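Side-chain contacts in AgaA (Rhizobium radiobacter, PDB 6HLX), which binds the opine agropinic acid as the periplasmic solute-binding protein of an ABC transporter, for import into the bacterial cell: residues Pro21-Arg26 against Leu472-Gly477; Thr27-Ile32 against Leu133-Ile138. One frame throughout, in Å; residues are numbered along the deposited sequence.

Interaction 1. Residues Pro21-Arg26 against Leu472-Gly477; sequences PGTSGR and LTFQSG. With G9Z (agropinic acid), chain E.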
ATOM      1  N   PRO A  21       1.136   1.978   8.167  1.00 19.24           N
ATOM      2  CA  PRO A  21       2.275   2.894   8.386  1.00 19.69           C
ATOM      3  C   PRO A  21       3.224   2.977   7.193  1.00 21.33           C
ATOM      4  O   PRO A  21       4.119   3.824   7.170  1.00 21.04           O
ATOM      5  CB  PRO A  21       3.014   2.239   9.569  1.00 21.35           C
ATOM      6  CG  PRO A  21       2.823   0.750   9.320  1.00 23.77           C
ATOM      7  CD  PRO A  21       1.415   0.619   8.703  1.00 19.73           C
ATOM      8  N   GLY A  22       3.082   2.046   6.268  1.00 19.02           N
ATOM      9  CA  GLY A  22       3.991   1.908   5.138  1.00 18.83           C
ATOM     10  C   GLY A  22       4.417   0.454   4.976  1.00 20.24           C
ATOM     11  O   GLY A  22       4.010  -0.419   5.754  1.00 19.74           O
ATOM     12  N   THR A  23       5.228   0.185   3.957  1.00 16.88           N
ATOM     13  CA  THR A  23       5.646  -1.187   3.600  1.00 17.13           C
ATOM     14  C   THR A  23       6.422  -1.881   4.720  1.00 21.09           C
ATOM     15  O   THR A  23       6.269  -3.098   4.898  1.00 18.70           O
ATOM     16  CB  THR A  23       6.407  -1.152   2.274  1.00 19.03           C
ATOM     17  OG1 THR A  23       5.578  -0.466   1.336  1.00 19.91           O
ATOM     18  CG2 THR A  23       6.751  -2.543   1.739  1.00 20.08           C
ATOM     19  N   SER A  24       7.233  -1.117   5.489  1.00 18.04           N
ATOM     20  CA  SER A  24       8.032  -1.765   6.556  1.00 18.24           C
ATOM     21  C   SER A  24       7.135  -2.430   7.610  1.00 21.45           C
ATOM     22  O   SER A  24       7.296  -3.624   7.889  1.00 20.59           O
ATOM     23  CB  SER A  24       9.000  -0.770   7.197  1.00 20.55           C
ATOM     24  OG  SER A  24       9.912  -0.296   6.218  1.00 22.41           O
ATOM     25  N   GLY A  25       6.177  -1.662   8.151  1.00 20.24           N
ATOM     26  CA  GLY A  25       5.229  -2.172   9.136  1.00 19.54           C
ATOM     27  C   GLY A  25       4.394  -3.306   8.557  1.00 20.45           C
ATOM     28  O   GLY A  25       4.198  -4.329   9.211  1.00 20.11           O
ATOM     29  N   ARG A  26       3.929  -3.159   7.296  1.00 17.93           N
ATOM     30  CA  ARG A  26       3.138  -4.211   6.644  1.00 17.30           C
ATOM     31  C   ARG A  26       3.914  -5.527   6.542  1.00 20.41           C
ATOM     32  O   ARG A  26       3.343  -6.586   6.783  1.00 20.57           O
ATOM     33  CB  ARG A  26       2.713  -3.776   5.243  1.00 18.61           C
ATOM     34  CG  ARG A  26       1.600  -2.754   5.317  1.00 21.46           C
ATOM     35  CD  ARG A  26       1.270  -2.244   3.942  1.00 23.11           C
ATOM     36  NE  ARG A  26      -0.176  -2.063   3.839  1.00 25.13           N
ATOM     37  CZ  ARG A  26      -0.804  -1.664   2.740  1.00 30.54           C
ATOM     38  NH1 ARG A  26      -0.111  -1.319   1.658  1.00 21.40           N
ATOM     39  NH2 ARG A  26      -2.129  -1.601   2.714  1.00 20.78           N
ATOM     40  N   LEU A 472       0.567  -6.105  -5.916  1.00 18.41           N
ATOM     41  CA  LEU A 472       0.726  -6.858  -4.660  1.00 18.84           C
ATOM     42  C   LEU A 472       2.133  -6.791  -4.093  1.00 20.69           C
ATOM     43  O   LEU A 472       2.398  -7.406  -3.045  1.00 19.94           O
ATOM     44  CB  LEU A 472       0.321  -8.334  -4.853  1.00 19.04           C
ATOM     45  CG  LEU A 472      -1.143  -8.551  -5.170  1.00 23.28           C
ATOM     46  CD1 LEU A 472      -1.399  -9.977  -5.467  1.00 22.50           C
ATOM     47  CD2 LEU A 472      -2.017  -8.091  -4.014  1.00 23.67           C
ATOM     48  N   THR A 473       3.054  -6.043  -4.746  1.00 17.26           N
ATOM     49  CA  THR A 473       4.454  -6.036  -4.273  1.00 17.47           C
ATOM     50  C   THR A 473       4.612  -5.632  -2.797  1.00 19.49           C
ATOM     51  O   THR A 473       5.441  -6.236  -2.102  1.00 19.31           O
ATOM     52  CB  THR A 473       5.377  -5.216  -5.190  1.00 20.25           C
ATOM     53  OG1 THR A 473       6.735  -5.316  -4.716  1.00 19.31           O
ATOM     54  CG2 THR A 473       4.963  -3.739  -5.294  1.00 18.69           C
ATOM     55  N   PHE A 474       3.824  -4.670  -2.297  1.00 17.75           N
ATOM     56  CA  PHE A 474       3.964  -4.251  -0.889  1.00 16.77           C
ATOM     57  C   PHE A 474       3.495  -5.320   0.128  1.00 21.45           C
ATOM     58  O   PHE A 474       3.716  -5.152   1.334  1.00 20.45           O
ATOM     59  CB  PHE A 474       3.276  -2.910  -0.620  1.00 18.64           C
ATOM     60  CG  PHE A 474       3.845  -1.693  -1.323  1.00 19.08           C
ATOM     61  CD1 PHE A 474       5.118  -1.721  -1.898  1.00 20.64           C
ATOM     62  CD2 PHE A 474       3.132  -0.496  -1.358  1.00 20.89           C
ATOM     63  CE1 PHE A 474       5.658  -0.578  -2.506  1.00 21.78           C
ATOM     64  CE2 PHE A 474       3.664   0.640  -1.996  1.00 21.96           C
ATOM     65  CZ  PHE A 474       4.917   0.591  -2.564  1.00 20.20           C
ATOM     66  N   GLN A 475       2.813  -6.384  -0.369  1.00 18.38           N
ATOM     67  CA  GLN A 475       2.347  -7.495   0.477  1.00 18.11           C
ATOM     68  C   GLN A 475       3.288  -8.692   0.392  1.00 21.34           C
ATOM     69  O   GLN A 475       2.959  -9.763   0.918  1.00 20.97           O
ATOM     70  CB  GLN A 475       0.926  -7.926   0.087  1.00 19.51           C
ATOM     71  CG  GLN A 475      -0.093  -6.804   0.310  1.00 21.89           C
ATOM     72  CD  GLN A 475      -1.499  -7.323   0.201  1.00 26.07           C
ATOM     73  OE1 GLN A 475      -1.727  -8.523   0.265  1.00 26.87           O
ATOM     74  NE2 GLN A 475      -2.457  -6.420   0.032  1.00 24.33           N
ATOM     75  N   SER A 476       4.450  -8.536  -0.262  1.00 19.28           N
ATOM     76  CA  SER A 476       5.411  -9.640  -0.456  1.00 18.05           C
ATOM     77  C   SER A 476       5.855 -10.321   0.837  1.00 21.37           C
ATOM     78  O   SER A 476       6.236 -11.506   0.802  1.00 20.81           O
ATOM     79  CB  SER A 476       6.632  -9.180  -1.249  1.00 19.27           C
ATOM     80  OG  SER A 476       6.268  -8.752  -2.553  1.00 20.97           O
ATOM     81  N   GLY A 477       5.770  -9.592   1.968  1.00 17.96           N
ATOM     82  CA  GLY A 477       6.096 -10.174   3.275  1.00 18.62           C
ATOM     83  C   GLY A 477       5.263 -11.410   3.602  1.00 21.95           C
ATOM     84  O   GLY A 477       5.704 -12.270   4.377  1.00 21.06           O
TER
HETATM   85  OAM G9Z E 604       6.086   2.769   2.859  1.00 19.83           O
HETATM   86  CAB G9Z E 604       6.630   3.453   1.980  1.00 20.73           C
HETATM   87  CAC G9Z E 604       7.951   3.931   2.094  1.00 21.35           C
HETATM   88  CB  G9Z E 604       8.240   4.716   0.777  1.00 20.86           C
HETATM   89  CA  G9Z E 604       6.908   4.770   0.048  1.00 19.50           C
HETATM   90  C   G9Z E 604       7.042   4.325  -1.305  1.00 21.29           C
HETATM   91  O   G9Z E 604       6.985   3.088  -1.547  1.00 20.70           O
HETATM   92  N   G9Z E 604       5.998   3.925   0.890  1.00 18.24           N
HETATM   93  CAG G9Z E 604       4.583   3.554   0.500  1.00 18.29           C
HETATM   94  CAH G9Z E 604       3.626   4.706   0.811  1.00 20.27           C
HETATM   95  OAP G9Z E 604       4.017   5.801  -0.018  1.00 20.84           O
HETATM   96  CAI G9Z E 604       2.162   4.348   0.540  1.00 20.24           C
HETATM   97  OAQ G9Z E 604       1.902   3.012   1.041  1.00 19.16           O
HETATM   98  CAJ G9Z E 604       1.183   5.318   1.282  1.00 19.85           C
HETATM   99  OAR G9Z E 604      -0.176   4.937   1.001  1.00 20.34           O
HETATM  100  CAK G9Z E 604       1.382   6.831   1.021  1.00 19.14           C
HETATM  101  OAT G9Z E 604       0.613   7.589   1.976  1.00 20.09           O
HETATM  102  CAL G9Z E 604       1.048   7.233  -0.424  1.00 19.08           C
HETATM  103  OAS G9Z E 604       1.381   8.622  -0.638  1.00 20.39           O
HETATM  104  OXT G9Z E 604       7.247   5.196  -2.194  1.00 20.87           O
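Thr23 and Phe474 bring the two backbones closest, their CA atoms 5.7 Å apart, where the first turn of helix 23-32 meets the 3-10 turns of 472-477. Gly22 is the N-cap, and this buried helix start forms one wall of the agropinic acid pocket of a family 5 periplasmic binding protein. The N-H of Thr23 points out of the open first turn and donates to OAM of the ligand at 2.9 Å, with an angle of 161° at the hydrogen. Gly22 CA lies 3.2 Å from the same OAM.

The contact between the segments is a hydroxyl laid over an aromatic face. Thr23 holds OG1 beside its own backbone N (chi1 -53°), which sets the oxygen 3.4 Å from CG of Phe474, above the ring and offset toward the rim. Its polar partner is Tyr216 OH, a hydrogen bond that steadies the hydroxyl over the ring; Tyr216 also bonds to agropinic acid. CG2 of Thr23 reaches past the rim toward Phe474 O. One turn on, Arg26 passes beside the Phe474 backbone, its guanidinium paired with Glu135 and Glu382. Next to Phe474 in the chain, Thr473 O accepts from both N and OG of Ser476, bracing the 3-10 turn. At the far end of Phe474, CZ comes to 3.4 Å from the ligand atom O.

Interaction 2. Residues Thr27-Ile32 against Leu133-Ile138; sequences TVKLAI and LPESVI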
ATOM      1  N   THR A  27       5.220  -5.459   6.166  1.00 18.43           N
ATOM      2  CA  THR A  27       6.047  -6.668   5.997  1.00 18.30           C
ATOM      3  C   THR A  27       6.107  -7.473   7.313  1.00 19.70           C
ATOM      4  O   THR A  27       5.960  -8.685   7.280  1.00 20.29           O
ATOM      5  CB  THR A  27       7.463  -6.277   5.495  1.00 21.75           C
ATOM      6  OG1 THR A  27       7.309  -5.568   4.255  1.00 19.62           O
ATOM      7  CG2 THR A  27       8.395  -7.501   5.320  1.00 19.47           C
ATOM      8  N   VAL A  28       6.258  -6.777   8.469  1.00 17.82           N
ATOM      9  CA  VAL A  28       6.289  -7.449   9.766  1.00 18.64           C
ATOM     10  C   VAL A  28       4.877  -7.989  10.095  1.00 21.05           C
ATOM     11  O   VAL A  28       4.731  -9.143  10.500  1.00 19.89           O
ATOM     12  CB  VAL A  28       6.861  -6.553  10.895  1.00 20.78           C
ATOM     13  CG1 VAL A  28       6.857  -7.297  12.235  1.00 20.45           C
ATOM     14  CG2 VAL A  28       8.282  -6.073  10.549  1.00 19.83           C
ATOM     15  N   LYS A  29       3.847  -7.169   9.880  1.00 18.05           N
ATOM     16  CA  LYS A  29       2.461  -7.614  10.164  1.00 17.20           C
ATOM     17  C   LYS A  29       2.097  -8.877   9.383  1.00 19.92           C
ATOM     18  O   LYS A  29       1.409  -9.741   9.917  1.00 20.40           O
ATOM     19  CB  LYS A  29       1.437  -6.529   9.797  1.00 18.61           C
ATOM     20  CG  LYS A  29       1.388  -5.418  10.838  1.00 19.11           C
ATOM     21  CD  LYS A  29       0.140  -4.519  10.728  1.00 20.51           C
ATOM     22  CE  LYS A  29       0.039  -3.817   9.370  1.00 21.62           C
ATOM     23  NZ  LYS A  29      -0.985  -2.725   9.389  1.00 21.18           N
ATOM     24  N   LEU A  30       2.573  -8.993   8.133  1.00 16.96           N
ATOM     25  CA  LEU A  30       2.225 -10.137   7.281  1.00 17.18           C
ATOM     26  C   LEU A  30       2.963 -11.438   7.658  1.00 21.17           C
ATOM     27  O   LEU A  30       2.602 -12.515   7.184  1.00 21.84           O
ATOM     28  CB  LEU A  30       2.372  -9.782   5.798  1.00 17.54           C
ATOM     29  CG  LEU A  30       1.386  -8.702   5.336  1.00 21.06           C
ATOM     30  CD1 LEU A  30       1.784  -8.160   3.988  1.00 21.90           C
ATOM     31  CD2 LEU A  30      -0.084  -9.203   5.357  1.00 21.62           C
ATOM     32  N   ALA A  31       3.921 -11.345   8.575  1.00 18.85           N
ATOM     33  CA  ALA A  31       4.576 -12.535   9.117  1.00 18.27           C
ATOM     34  C   ALA A  31       3.769 -13.043  10.323  1.00 20.88           C
ATOM     35  O   ALA A  31       3.733 -14.242  10.570  1.00 21.20           O
ATOM     36  CB  ALA A  31       5.991 -12.170   9.581  1.00 18.81           C
ATOM     37  N   ILE A  32       3.196 -12.130  11.111  1.00 17.84           N
ATOM     38  CA  ILE A  32       2.543 -12.444  12.393  1.00 18.20           C
ATOM     39  C   ILE A  32       1.029 -12.585  12.300  1.00 20.96           C
ATOM     40  O   ILE A  32       0.434 -13.148  13.217  1.00 20.70           O
ATOM     41  CB  ILE A  32       2.905 -11.275  13.364  1.00 24.09           C
ATOM     42  CG1 ILE A  32       4.423 -11.280  13.690  1.00 25.59           C
ATOM     43  CG2 ILE A  32       2.046 -11.235  14.660  1.00 29.50           C
ATOM     44  CD1 ILE A  32       4.867  -9.811  14.241  1.00 37.21           C
ATOM     45  N   LEU A 133      -6.705  -7.011   2.956  1.00 18.90           N
ATOM     46  CA  LEU A 133      -5.690  -5.991   3.282  1.00 18.62           C
ATOM     47  C   LEU A 133      -4.846  -6.433   4.473  1.00 21.05           C
ATOM     48  O   LEU A 133      -5.401  -6.988   5.424  1.00 20.11           O
ATOM     49  CB  LEU A 133      -6.349  -4.645   3.665  1.00 19.04           C
ATOM     50  CG  LEU A 133      -6.957  -3.823   2.536  1.00 23.22           C
ATOM     51  CD1 LEU A 133      -7.896  -2.802   3.118  1.00 24.84           C
ATOM     52  CD2 LEU A 133      -5.866  -3.110   1.697  1.00 23.57           C
ATOM     53  N   PRO A 134      -3.555  -6.030   4.552  1.00 18.71           N
ATOM     54  CA  PRO A 134      -2.767  -6.337   5.770  1.00 18.15           C
ATOM     55  C   PRO A 134      -3.429  -5.676   7.001  1.00 20.59           C
ATOM     56  O   PRO A 134      -3.237  -6.125   8.137  1.00 21.15           O
ATOM     57  CB  PRO A 134      -1.417  -5.662   5.476  1.00 20.04           C
ATOM     58  CG  PRO A 134      -1.320  -5.706   3.909  1.00 22.50           C
ATOM     59  CD  PRO A 134      -2.738  -5.348   3.516  1.00 19.70           C
ATOM     60  N   GLU A 135      -4.225  -4.599   6.765  1.00 18.20           N
ATOM     61  CA  GLU A 135      -4.887  -3.874   7.864  1.00 17.98           C
ATOM     62  C   GLU A 135      -6.223  -4.519   8.287  1.00 19.35           C
ATOM     63  O   GLU A 135      -6.838  -4.055   9.263  1.00 19.02           O
ATOM     64  CB  GLU A 135      -5.067  -2.366   7.496  1.00 19.35           C
ATOM     65  CG  GLU A 135      -3.739  -1.597   7.419  1.00 19.17           C
ATOM     66  CD  GLU A 135      -2.749  -2.061   6.355  1.00 26.51           C
ATOM     67  OE1 GLU A 135      -3.178  -2.321   5.206  1.00 22.41           O
ATOM     68  OE2 GLU A 135      -1.543  -2.187   6.674  1.00 23.11           O
ATOM     69  N   SER A 136      -6.687  -5.553   7.549  1.00 17.80           N
ATOM     70  CA  SER A 136      -7.964  -6.251   7.834  1.00 17.69           C
ATOM     71  C   SER A 136      -7.735  -7.601   8.576  1.00 20.19           C
ATOM     72  O   SER A 136      -8.651  -8.418   8.717  1.00 19.36           O
ATOM     73  CB  SER A 136      -8.755  -6.486   6.539  1.00 18.80           C
ATOM     74  OG  SER A 136      -9.076  -5.236   5.944  1.00 20.91           O
ATOM     75  N   VAL A 137      -6.518  -7.806   9.104  1.00 18.49           N
ATOM     76  CA  VAL A 137      -6.173  -9.043   9.818  1.00 17.32           C
ATOM     77  C   VAL A 137      -6.969  -9.140  11.107  1.00 22.11           C
ATOM     78  O   VAL A 137      -7.426  -8.115  11.622  1.00 21.04           O
ATOM     79  CB  VAL A 137      -4.647  -9.174  10.052  1.00 19.52           C
ATOM     80  CG1 VAL A 137      -3.917  -9.306   8.708  1.00 19.07           C
ATOM     81  CG2 VAL A 137      -4.114  -7.987  10.846  1.00 19.63           C
ATOM     82  N   ILE A 138      -7.123 -10.368  11.623  1.00 19.73           N
ATOM     83  CA  ILE A 138      -7.934 -10.640  12.815  1.00 19.06           C
ATOM     84  C   ILE A 138      -7.086 -10.807  14.055  1.00 21.62           C
ATOM     85  O   ILE A 138      -6.121 -11.571  14.045  1.00 20.01           O
ATOM     86  CB  ILE A 138      -8.839 -11.907  12.604  1.00 21.94           C
ATOM     87  CG1 ILE A 138      -9.664 -11.865  11.274  1.00 20.74           C
ATOM     88  CG2 ILE A 138      -9.763 -12.170  13.822  1.00 22.35           C
ATOM     89  CD1 ILE A 138     -10.523 -10.570  11.102  1.00 21.76           C
TER
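A buried salt bridge beside a small apolar contact joins the C-terminal half of helix 23-32 to the loop between helices 127-131 and 141-146. Lys29 and Glu135 make the bridge, and Leu30 and Pro134 the apolar contact; the CA atoms of the latter two, 6.5 Å apart, mark the nearest approach of the backbones.

Lys29 NZ donates to OE2 of Glu135 at 2.8 Å. The ammonium comes to the anti side of that oxygen, 24° out of the carboxylate plane, and the two side chains cross at about a right angle. Each is bent to get there. The lysine chain kinks at chi3 (-60°), while Glu135, whose CB starts out away from the helix, folds back at chi2 (63°) and returns its carboxylate to Lys29. NZ also bonds to the carbonyl oxygens of Thr17 and Val19, so three acceptors grip this buried ammonium. Arg26 meets the carboxylate side-on, NH2 at OE1 and NE near OE2, so OE2 lies between the arginine and Lys29; this limits rotation, and the two positive groups probably stabilise the negative charge.

Beside the salt bridge, Leu30 sets its two methyls against the Pro134 ring. Leu30 CD2 rests 3.8 Å from Pro134 CB, and Leu30 CD1 lies 4.0 Å from Pro134 CG, so the leucine fork meets the CB-CG side of the ring. On the loop, Ser136 N bonds to Leu133 O across a tight turn with Pro134 and Glu135 in its middle.

The Glu135 side chain is about 8 Å from the agropinic acid, outside direct contact. The helix whose start lines the ligand pocket of this family 5 periplasmic binding protein is thus tied at its later turns to the 133-138 loop.

From the N terminus, helix 23-32 enters both contacts, its first turn in interaction 1 and its later turns in interaction 2. Interaction 2 closes first, across 100 intervening residues, joining the helix to the loop before helix 141-146. Interaction 1 closes across 445 residues, bringing in the segment between strands 462-463 and 484-485 close to the C terminus, so the smaller loop is nested inside the larger. Their centres are 9 Å apart and they touch: the Arg26-Glu135 salt bridge joins them, and Gln475 packs on Leu30 and Pro134. Two segments far apart in sequence thus come together on one helix, whose N-terminal end binds the ligand.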